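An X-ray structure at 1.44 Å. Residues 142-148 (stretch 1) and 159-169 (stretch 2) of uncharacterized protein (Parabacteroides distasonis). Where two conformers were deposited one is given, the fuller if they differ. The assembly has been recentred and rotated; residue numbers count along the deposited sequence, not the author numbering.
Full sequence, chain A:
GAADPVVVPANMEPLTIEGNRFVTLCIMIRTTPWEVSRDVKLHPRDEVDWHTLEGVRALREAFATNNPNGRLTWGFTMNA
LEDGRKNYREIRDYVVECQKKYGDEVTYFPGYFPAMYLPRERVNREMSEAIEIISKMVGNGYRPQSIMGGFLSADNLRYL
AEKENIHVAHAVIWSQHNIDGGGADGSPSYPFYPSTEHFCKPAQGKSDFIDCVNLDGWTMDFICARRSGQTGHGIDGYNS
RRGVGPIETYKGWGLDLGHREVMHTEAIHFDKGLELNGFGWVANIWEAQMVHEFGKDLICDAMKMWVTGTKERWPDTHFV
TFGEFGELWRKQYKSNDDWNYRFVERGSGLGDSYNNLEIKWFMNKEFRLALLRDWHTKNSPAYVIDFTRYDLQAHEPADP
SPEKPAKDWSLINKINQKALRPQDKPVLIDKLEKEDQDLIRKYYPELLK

Stretch 1, residues 142-148: YRPQSIM
Stretch 2, residues 159-169: YLAEKENIHVA

The contact buries 435 Å² in total, and nearly half of it falls on three residues: I147 and I166, each with 75 Å² covered by the other stretch, and R143 with 63 Å². Stretch 2 begins in helix, where K163 N bonds to Y159 O at 2.8 Å. The chain leaves helical geometry at N165, whose phi/psi of 52/43 turns the backbone; I166 N still reaches back to L160 O at 3.0 Å. From I166 (-118/126) and H167 (-122/18) it passes into strand at V168 and A169 (-137/140 and -148/142).

The two chains then run parallel. The register pairs Q145 with I166 (CA to CA 5.8 Å), S146 with V168 (4.6 Å) and I147 with A169 (4.8 Å). The pairing is loose: I147 N donates to V168 O at 3.4 Å with an N-H...O angle of 144°, a weak bond. The same V168 O receives a CA-H...O contact from S146 CA at 3.1 Å, and A169 CA makes another to I147 O at 3.4 Å. S146 and V168 share one face of this pairing, with S146 CB 3.9 Å from V168 CG1; I147 and A169 share the other. I147, at -120/140 with chi1 and chi2 both m, places CG1 3.8 Å from L160 CD1, so its apolar side chain meets the helix that precedes the strand.

I166 points its CA-to-CB bond toward stretch 1, with chi1 m and chi2 t. Its CG1 lies 3.6 Å from P144 O, its CG2 3.6 Å from Q145 O, and its CD1 4.2 Å from P144 CG. One branched side chain thus packs along successive residues of the loop. Beside it the backbones are too far apart for direct bonding, Q145 O to H167 N being 4.2 Å, and water 2 fills the gap: it donates to Q145 O at 2.7 Å and accepts from H167 N at 2.9 Å.

R143 (-136/138) supplies the polar end. Its m, t, p rotamer, with chi4 at 80°, brings NH2 to E164, whose chi1 and chi2 are both m. R143 NH2 donates to E164 OE1 at 2.7 Å (156°), a salt bridge lying at the guanidinium edge near its plane, and to E164 O at 2.8 Å (147°). Side chain and backbone of one residue are therefore held by a single nitrogen. R143 NE donates to water 1 at 2.8 Å, which donates to N165 O at 3.0 Å, extending the link into the turn.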

ATOM      1  N   TYR A 142      -3.654  20.339  15.256  1.00 10.92           N
ATOM      2  CA  TYR A 142      -3.356  19.011  14.701  1.00 10.94           C
ATOM      3  C   TYR A 142      -3.274  19.042  13.188  1.00 10.45           C
ATOM      4  O   TYR A 142      -4.144  19.610  12.518  1.00  9.75           O
ATOM      5  CB  TYR A 142      -4.440  18.009  15.103  1.00 10.69           C
ATOM      6  CG  TYR A 142      -4.179  16.642  14.534  1.00  9.04           C
ATOM      7  CD1 TYR A 142      -3.224  15.825  15.085  1.00 10.44           C
ATOM      8  CD2 TYR A 142      -4.810  16.227  13.379  1.00 10.11           C
ATOM      9  CE1 TYR A 142      -2.896  14.585  14.511  1.00  9.07           C
ATOM     10  CE2 TYR A 142      -4.522  15.002  12.798  1.00  9.00           C
ATOM     11  CZ  TYR A 142      -3.562  14.185  13.363  1.00  8.37           C
ATOM     12  OH  TYR A 142      -3.271  12.993  12.787  1.00  8.18           O
ATOM     13  N   ARG A 143      -2.247  18.399  12.663  1.00  9.80           N
ATOM     14  CA  ARG A 143      -2.180  18.123  11.241  1.00  8.66           C
ATOM     15  C   ARG A 143      -1.713  16.685  11.059  1.00  9.43           C
ATOM     16  O   ARG A 143      -0.810  16.230  11.760  1.00  9.49           O
ATOM     17  CB  ARG A 143      -1.226  19.073  10.553  1.00 10.24           C
ATOM     18  CG  ARG A 143      -1.661  20.523  10.631  1.00  9.70           C
ATOM     19  CD  ARG A 143      -0.664  21.447  10.032  1.00 10.94           C
ATOM     20  NE  ARG A 143      -0.519  21.209   8.606  1.00 11.56           N
ATOM     21  CZ  ARG A 143      -1.339  21.657   7.680  1.00 10.77           C
ATOM     22  NH1 ARG A 143      -2.423  22.356   8.008  1.00 12.62           N
ATOM     23  NH2 ARG A 143      -1.089  21.367   6.417  1.00 13.24           N
ATOM     24  N   PRO A 144      -2.329  15.946  10.125  1.00  7.88           N
ATOM     25  CA  PRO A 144      -1.864  14.590   9.900  1.00  8.94           C
ATOM     26  C   PRO A 144      -0.449  14.567   9.303  1.00  7.05           C
ATOM     27  O   PRO A 144      -0.017  15.564   8.719  1.00  9.01           O
ATOM     28  CB  PRO A 144      -2.917  14.040   8.931  1.00 10.18           C
ATOM     29  CG  PRO A 144      -3.317  15.190   8.152  1.00  9.25           C
ATOM     30  CD  PRO A 144      -3.368  16.336   9.163  1.00  8.95           C
ATOM     31  N   GLN A 145       0.257  13.457   9.448  1.00  7.55           N
ATOM     32  CA  GLN A 145       1.579  13.306   8.851  1.00  6.87           C
ATOM     33  C   GLN A 145       1.510  12.629   7.482  1.00  7.73           C
ATOM     34  O   GLN A 145       2.501  12.634   6.769  1.00  7.79           O
ATOM     35  CB  GLN A 145       2.491  12.511   9.778  1.00  8.08           C
ATOM     36  CG  GLN A 145       2.867  13.265  11.033  1.00  9.34           C
ATOM     37  CD  GLN A 145       3.723  12.431  11.956  1.00  9.57           C
ATOM     38  OE1 GLN A 145       3.274  11.397  12.440  1.00 10.62           O
ATOM     39  NE2 GLN A 145       4.960  12.871  12.201  1.00 11.23           N
ATOM     40  N   SER A 146       0.346  12.088   7.095  1.00  7.29           N
ATOM     41  CA  SER A 146       0.169  11.436   5.785  1.00  6.95           C
ATOM     42  C   SER A 146      -1.216  11.744   5.253  1.00  6.46           C
ATOM     43  O   SER A 146      -2.078  12.244   6.019  1.00  8.56           O
ATOM     44  CB  SER A 146       0.320   9.911   5.915  1.00  8.42           C
ATOM     45  OG  SER A 146      -0.757   9.339   6.626  1.00  9.41           O
ATOM     46  N   ILE A 147      -1.403  11.459   3.961  1.00  6.60           N
ATOM     47  CA  ILE A 147      -2.707  11.366   3.310  1.00  6.84           C
ATOM     48  C   ILE A 147      -2.828   9.953   2.748  1.00  6.83           C
ATOM     49  O   ILE A 147      -1.867   9.422   2.186  1.00  7.56           O
ATOM     50  CB  ILE A 147      -2.817  12.384   2.149  1.00  7.08           C
ATOM     51  CG1 ILE A 147      -2.761  13.802   2.699  1.00  8.25           C
ATOM     52  CG2 ILE A 147      -4.094  12.180   1.286  1.00  8.77           C
ATOM     53  CD1 ILE A 147      -4.045  14.319   3.408  1.00 10.47           C
HETATM   54  N   MSE A 148      -4.012   9.354   2.866  1.00  7.06           N
HETATM   55  CA  MSE A 148      -4.289   8.003   2.359  1.00  4.94           C
HETATM   56  C   MSE A 148      -4.883   8.114   0.967  1.00  7.23           C
HETATM   57  O   MSE A 148      -6.092   8.000   0.781  1.00  8.05           O
HETATM   58  CB  MSE A 148      -5.234   7.236   3.290  1.00  6.95           C
HETATM   59  CG  MSE A 148      -4.699   7.058   4.716  1.00  6.83           C
HETATM   60 SE   MSE A 148      -2.961   6.129   4.860  0.75  8.60          SE
HETATM   61  CE  MSE A 148      -3.471   4.418   4.124  1.00  9.12           C
ATOM     62  N   TYR A 159       2.394  18.960  -4.230  1.00  5.80           N
ATOM     63  CA  TYR A 159       1.537  19.908  -3.543  1.00  5.28           C
ATOM     64  C   TYR A 159       1.498  19.651  -2.027  1.00  6.50           C
ATOM     65  O   TYR A 159       1.581  20.571  -1.214  1.00  6.83           O
ATOM     66  CB  TYR A 159       0.124  19.840  -4.146  1.00  7.22           C
ATOM     67  CG  TYR A 159      -0.899  20.736  -3.508  1.00  6.97           C
ATOM     68  CD1 TYR A 159      -1.678  20.294  -2.438  1.00  7.75           C
ATOM     69  CD2 TYR A 159      -1.097  22.020  -3.998  1.00  8.22           C
ATOM     70  CE1 TYR A 159      -2.627  21.125  -1.861  1.00  7.51           C
ATOM     71  CE2 TYR A 159      -2.045  22.843  -3.447  1.00  7.47           C
ATOM     72  CZ  TYR A 159      -2.803  22.405  -2.374  1.00  8.65           C
ATOM     73  OH  TYR A 159      -3.776  23.264  -1.849  1.00 10.58           O
ATOM     74  N   LEU A 160       1.339  18.394  -1.643  1.00  6.37           N
ATOM     75  CA  LEU A 160       1.328  18.053  -0.215  0.60  6.85           C
ATOM     76  C   LEU A 160       2.605  18.501   0.445  1.00  7.52           C
ATOM     77  O   LEU A 160       2.562  19.158   1.489  1.00  8.89           O
ATOM     78  CB  LEU A 160       1.161  16.551   0.012  0.60  7.15           C
ATOM     79  CG  LEU A 160      -0.241  16.047  -0.233  0.60  2.17           C
ATOM     80  CD1 LEU A 160      -0.313  14.508  -0.079  0.60  4.14           C
ATOM     81  CD2 LEU A 160      -1.270  16.747   0.652  0.60  7.30           C
ATOM     82  N   ALA A 161       3.746  18.180  -0.169  1.00  6.83           N
ATOM     83  CA  ALA A 161       5.035  18.487   0.427  1.00  9.83           C
ATOM     84  C   ALA A 161       5.231  19.994   0.549  1.00  9.96           C
ATOM     85  O   ALA A 161       5.640  20.507   1.599  1.00 10.93           O
ATOM     86  CB  ALA A 161       6.165  17.891  -0.423  1.00  9.67           C
ATOM     87  N   GLU A 162       4.975  20.714  -0.541  1.00  7.75           N
ATOM     88  CA  GLU A 162       5.374  22.109  -0.666  1.00  7.04           C
ATOM     89  C   GLU A 162       4.317  23.068  -0.162  1.00  8.22           C
ATOM     90  O   GLU A 162       4.648  24.121   0.415  1.00 11.58           O
ATOM     91  CB  GLU A 162       5.782  22.401  -2.113  1.00 10.29           C
ATOM     92  CG  GLU A 162       7.008  21.528  -2.480  1.00 13.27           C
ATOM     93  CD  GLU A 162       7.455  21.507  -3.943  1.00 25.42           C
ATOM     94  OE1 GLU A 162       6.884  22.224  -4.806  1.00 16.25           O
ATOM     95  OE2 GLU A 162       8.411  20.717  -4.226  1.00 23.19           O
ATOM     96  N   LYS A 163       3.044  22.727  -0.327  1.00  8.01           N
ATOM     97  CA  LYS A 163       1.980  23.631   0.094  0.50  7.28           C
ATOM     98  C   LYS A 163       1.317  23.281   1.418  1.00  8.59           C
ATOM     99  O   LYS A 163       0.769  24.172   2.098  1.00 12.45           O
ATOM    100  CB  LYS A 163       0.972  23.823  -1.025  0.50  7.87           C
ATOM    101  CG  LYS A 163       1.637  24.490  -2.194  0.50  6.90           C
ATOM    102  CD  LYS A 163       0.799  24.602  -3.398  0.50 12.18           C
ATOM    103  CE  LYS A 163       1.376  25.645  -4.356  0.50 13.01           C
ATOM    104  NZ  LYS A 163       0.766  25.586  -5.713  0.50 13.03           N
ATOM    105  N   GLU A 164       1.342  22.004   1.803  1.00  8.31           N
ATOM    106  CA  GLU A 164       0.759  21.566   3.077  1.00  7.83           C
ATOM    107  C   GLU A 164       1.774  21.088   4.104  1.00  7.44           C
ATOM    108  O   GLU A 164       1.404  20.734   5.230  1.00  9.27           O
ATOM    109  CB  GLU A 164      -0.339  20.511   2.836  1.00  8.62           C
ATOM    110  CG  GLU A 164      -1.555  21.061   2.092  1.00  9.82           C
ATOM    111  CD  GLU A 164      -2.427  22.010   2.925  1.00 13.72           C
ATOM    112  OE1 GLU A 164      -2.130  22.339   4.084  1.00 14.09           O
ATOM    113  OE2 GLU A 164      -3.455  22.465   2.389  1.00 19.01           O
ATOM    114  N   ASN A 165       3.057  21.072   3.734  1.00  7.37           N
ATOM    115  CA  ASN A 165       4.103  20.591   4.614  1.00  8.04           C
ATOM    116  C   ASN A 165       3.776  19.197   5.170  1.00  8.98           C
ATOM    117  O   ASN A 165       3.978  18.902   6.370  1.00  9.30           O
ATOM    118  CB  ASN A 165       4.351  21.614   5.739  1.00  8.27           C
ATOM    119  CG  ASN A 165       5.649  21.379   6.479  1.00 16.24           C
ATOM    120  OD1 ASN A 165       6.632  20.862   5.933  1.00 15.46           O
ATOM    121  ND2 ASN A 165       5.668  21.794   7.744  1.00 17.44           N
ATOM    122  N   ILE A 166       3.264  18.325   4.284  1.00  6.56           N
ATOM    123  CA  ILE A 166       2.982  16.919   4.600  1.00  6.50           C
ATOM    124  C   ILE A 166       3.857  16.110   3.679  1.00  8.02           C
ATOM    125  O   ILE A 166       3.849  16.333   2.479  1.00  8.98           O
ATOM    126  CB  ILE A 166       1.501  16.580   4.446  1.00  7.35           C
ATOM    127  CG1 ILE A 166       0.718  17.220   5.594  1.00  8.21           C
ATOM    128  CG2 ILE A 166       1.312  15.038   4.371  1.00  9.05           C
ATOM    129  CD1 ILE A 166      -0.803  17.157   5.411  1.00 10.55           C
ATOM    130  N   HIS A 167       4.655  15.210   4.255  1.00  7.00           N
ATOM    131  CA  HIS A 167       5.773  14.601   3.547  1.00  6.27           C
ATOM    132  C   HIS A 167       5.664  13.074   3.495  1.00  6.41           C
ATOM    133  O   HIS A 167       6.647  12.405   3.203  1.00  7.32           O
ATOM    134  CB  HIS A 167       7.114  15.027   4.157  1.00  8.09           C
ATOM    135  CG  HIS A 167       7.320  16.504   4.107  1.00  6.23           C
ATOM    136  ND1 HIS A 167       7.747  17.155   2.970  1.00  7.01           N
ATOM    137  CD2 HIS A 167       7.108  17.464   5.038  1.00  9.82           C
ATOM    138  CE1 HIS A 167       7.819  18.459   3.217  1.00  8.33           C
ATOM    139  NE2 HIS A 167       7.389  18.678   4.447  1.00  9.39           N
ATOM    140  N   VAL A 168       4.457  12.553   3.739  1.00  6.17           N
ATOM    141  CA  VAL A 168       4.185  11.134   3.563  1.00  6.50           C
ATOM    142  C   VAL A 168       2.829  11.004   2.875  1.00  6.32           C
ATOM    143  O   VAL A 168       1.884  11.730   3.211  1.00  6.86           O
ATOM    144  CB  VAL A 168       4.136  10.403   4.913  1.00  6.70           C
ATOM    145  CG1 VAL A 168       3.869   8.867   4.719  1.00  8.34           C
ATOM    146  CG2 VAL A 168       5.414  10.666   5.682  1.00  6.59           C
ATOM    147  N   ALA A 169       2.700  10.074   1.926  1.00  5.84           N
ATOM    148  CA  ALA A 169       1.391   9.728   1.431  1.00  6.98           C
ATOM    149  C   ALA A 169       1.348   8.263   1.040  1.00  5.86           C
ATOM    150  O   ALA A 169       2.306   7.735   0.467  1.00  6.79           O
ATOM    151  CB  ALA A 169       0.953  10.588   0.224  1.00  7.30           C
TER
HETATM  152  O   HOH W   1       1.857  19.698   8.266  1.00 10.64           O
HETATM  153  O   HOH W   2       4.502  14.422   7.043  1.00  8.33           O